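Local coordinates for protein myosin-17 (Arabidopsis thaliana, PDB 7KFL) that probably recruits cargo to a plant class XI myosin motor through its C-terminal globular tail, so that organelles or vesicles can be carried along actin filaments, at residues N26-V31 with G136-L140. Residue numbers count along the deposited sequence, not the author numbering.
Sequences NGDKPV and GLTKL
A beta-hairpin can receive a sequence-distant loop largely through one residue with both a polar and an apolar branch; here it is Thr-138, with Leu-137 beside it. Asn-26 to Lys-29 form a type II' turn, with Gly-27 at phi/psi 70/-114, closed by a weak 3.4 Å hydrogen bond from Lys-29 N to Asn-26 O and, in return, one of 3.2 Å from Asn-26 N to Lys-29 O. Across the contact, 136-140 is irregular and tightly bent at Leu-137 and Thr-138, Lys-139 N reaching Gly-136 O in a weak 3.2 Å hydrogen bond. Thr-138 adopts chi1 p (57°): OG1 gives a weak 3.3 Å hydrogen bond to OD1 of Asn-26 (chi1 t, chi2 -70°), while CG2 lies 3.8 Å from Lys-29 CB and 4.2 Å from Val-31 CG2. In this largely helical globular tail, the two-stranded hairpin leads into helix 31-43, and the loop preceding strand 146-147 lies against both; Lys-38 of that helix hydrogen-bonds to the carbonyls of Leu-137 and Lys-139. Val-31 (chi1 t), its CA 6.2 Å from Thr-138 CA, sets CG1 3.9 Å from CD2 of Leu-137 (m, chi2 37°). Lys-29 points its CA-to-CB bond toward the loop, but chi1 -38° with chi2 and chi3 t carries NZ away.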
loop_
_atom_site.group_PDB
_atom_site.type_symbol
_atom_site.label_atom_id
_atom_site.label_comp_id
_atom_site.label_asym_id
_atom_site.label_seq_id
_atom_site.Cartn_x
_atom_site.Cartn_y
_atom_site.Cartn_z
ATOM N N ASN A 26 -21.002 11.456 -7.580
ATOM C CA ASN A 26 -22.155 12.300 -7.171
ATOM C C ASN A 26 -22.153 12.387 -5.643
ATOM O O ASN A 26 -22.343 11.347 -4.994
ATOM C CB ASN A 26 -23.474 11.763 -7.730
ATOM C CG ASN A 26 -24.621 12.737 -7.563
ATOM O OD1 ASN A 26 -25.084 12.971 -6.449
ATOM N ND2 ASN A 26 -25.085 13.309 -8.663
ATOM N N GLY A 27 -21.942 13.587 -5.101
ATOM C CA GLY A 27 -21.507 13.782 -3.708
ATOM C C GLY A 27 -20.074 13.310 -3.552
ATOM O O GLY A 27 -19.186 13.914 -4.186
ATOM N N ASP A 28 -19.856 12.243 -2.779
ATOM C CA ASP A 28 -18.532 11.585 -2.612
ATOM C C ASP A 28 -18.667 10.092 -2.944
ATOM O O ASP A 28 -17.812 9.309 -2.478
ATOM C CB ASP A 28 -17.980 11.818 -1.201
ATOM C CG ASP A 28 -18.829 11.231 -0.083
ATOM O OD1 ASP A 28 -20.072 11.224 -0.227
ATOM O OD2 ASP A 28 -18.241 10.785 0.925
ATOM N N LYS A 29 -19.678 9.722 -3.742
ATOM C CA LYS A 29 -20.094 8.311 -3.975
ATOM C C LYS A 29 -19.831 7.927 -5.431
ATOM O O LYS A 29 -20.169 8.682 -6.341
ATOM C CB LYS A 29 -21.566 8.131 -3.592
ATOM C CG LYS A 29 -22.002 8.908 -2.356
ATOM C CD LYS A 29 -23.314 8.435 -1.759
ATOM C CE LYS A 29 -23.789 9.290 -0.602
ATOM N NZ LYS A 29 -23.359 8.739 0.705
ATOM N N PRO A 30 -19.217 6.747 -5.691
ATOM C CA PRO A 30 -18.979 6.267 -7.054
ATOM C C PRO A 30 -20.315 5.917 -7.729
ATOM O O PRO A 30 -21.117 5.221 -7.127
ATOM C CB PRO A 30 -18.088 5.028 -6.860
ATOM C CG PRO A 30 -17.572 5.161 -5.443
ATOM C CD PRO A 30 -18.721 5.792 -4.691
ATOM N N VAL A 31 -20.529 6.417 -8.947
ATOM C CA VAL A 31 -21.843 6.337 -9.650
ATOM C C VAL A 31 -22.034 4.927 -10.225
ATOM O O VAL A 31 -23.129 4.369 -10.025
ATOM C CB VAL A 31 -21.980 7.427 -10.730
ATOM C CG1 VAL A 31 -23.176 7.178 -11.636
ATOM C CG2 VAL A 31 -22.062 8.811 -10.106
ATOM N N GLY A 136 -32.241 10.145 -7.636
ATOM C CA GLY A 136 -30.785 10.356 -7.763
ATOM C C GLY A 136 -30.037 9.035 -7.741
ATOM O O GLY A 136 -30.403 8.168 -6.925
ATOM N N LEU A 137 -29.021 8.896 -8.599
ATOM C CA LEU A 137 -28.291 7.626 -8.864
ATOM C C LEU A 137 -27.652 7.097 -7.575
ATOM O O LEU A 137 -27.721 5.874 -7.353
ATOM C CB LEU A 137 -27.233 7.868 -9.948
ATOM C CG LEU A 137 -27.718 7.781 -11.396
ATOM C CD1 LEU A 137 -29.119 8.354 -11.564
ATOM C CD2 LEU A 137 -26.749 8.486 -12.331
ATOM N N THR A 138 -27.071 7.978 -6.756
ATOM C CA THR A 138 -26.298 7.616 -5.537
ATOM C C THR A 138 -27.210 7.598 -4.302
ATOM O O THR A 138 -26.748 7.111 -3.250
ATOM C CB THR A 138 -25.094 8.549 -5.366
ATOM O OG1 THR A 138 -25.575 9.893 -5.321
ATOM C CG2 THR A 138 -24.084 8.389 -6.480
ATOM N N LYS A 139 -28.444 8.102 -4.418
ATOM C CA LYS A 139 -29.503 7.967 -3.380
ATOM C C LYS A 139 -30.195 6.614 -3.573
ATOM O O LYS A 139 -30.925 6.473 -4.573
ATOM C CB LYS A 139 -30.519 9.113 -3.471
ATOM C CG LYS A 139 -31.750 8.971 -2.580
ATOM C CD LYS A 139 -31.433 8.631 -1.134
ATOM C CE LYS A 139 -32.659 8.600 -0.246
ATOM N NZ LYS A 139 -32.412 7.830 0.997
ATOM N N LEU A 140 -29.989 5.671 -2.647
ATOM C CA LEU A 140 -30.479 4.270 -2.771
ATOM C C LEU A 140 -31.426 3.944 -1.609
ATOM O O LEU A 140 -31.116 4.328 -0.460
ATOM C CB LEU A 140 -29.297 3.292 -2.841
ATOM C CG LEU A 140 -27.950 3.780 -2.304
ATOM C CD1 LEU A 140 -27.869 3.620 -0.793
ATOM C CD2 LEU A 140 -26.804 3.039 -2.976
#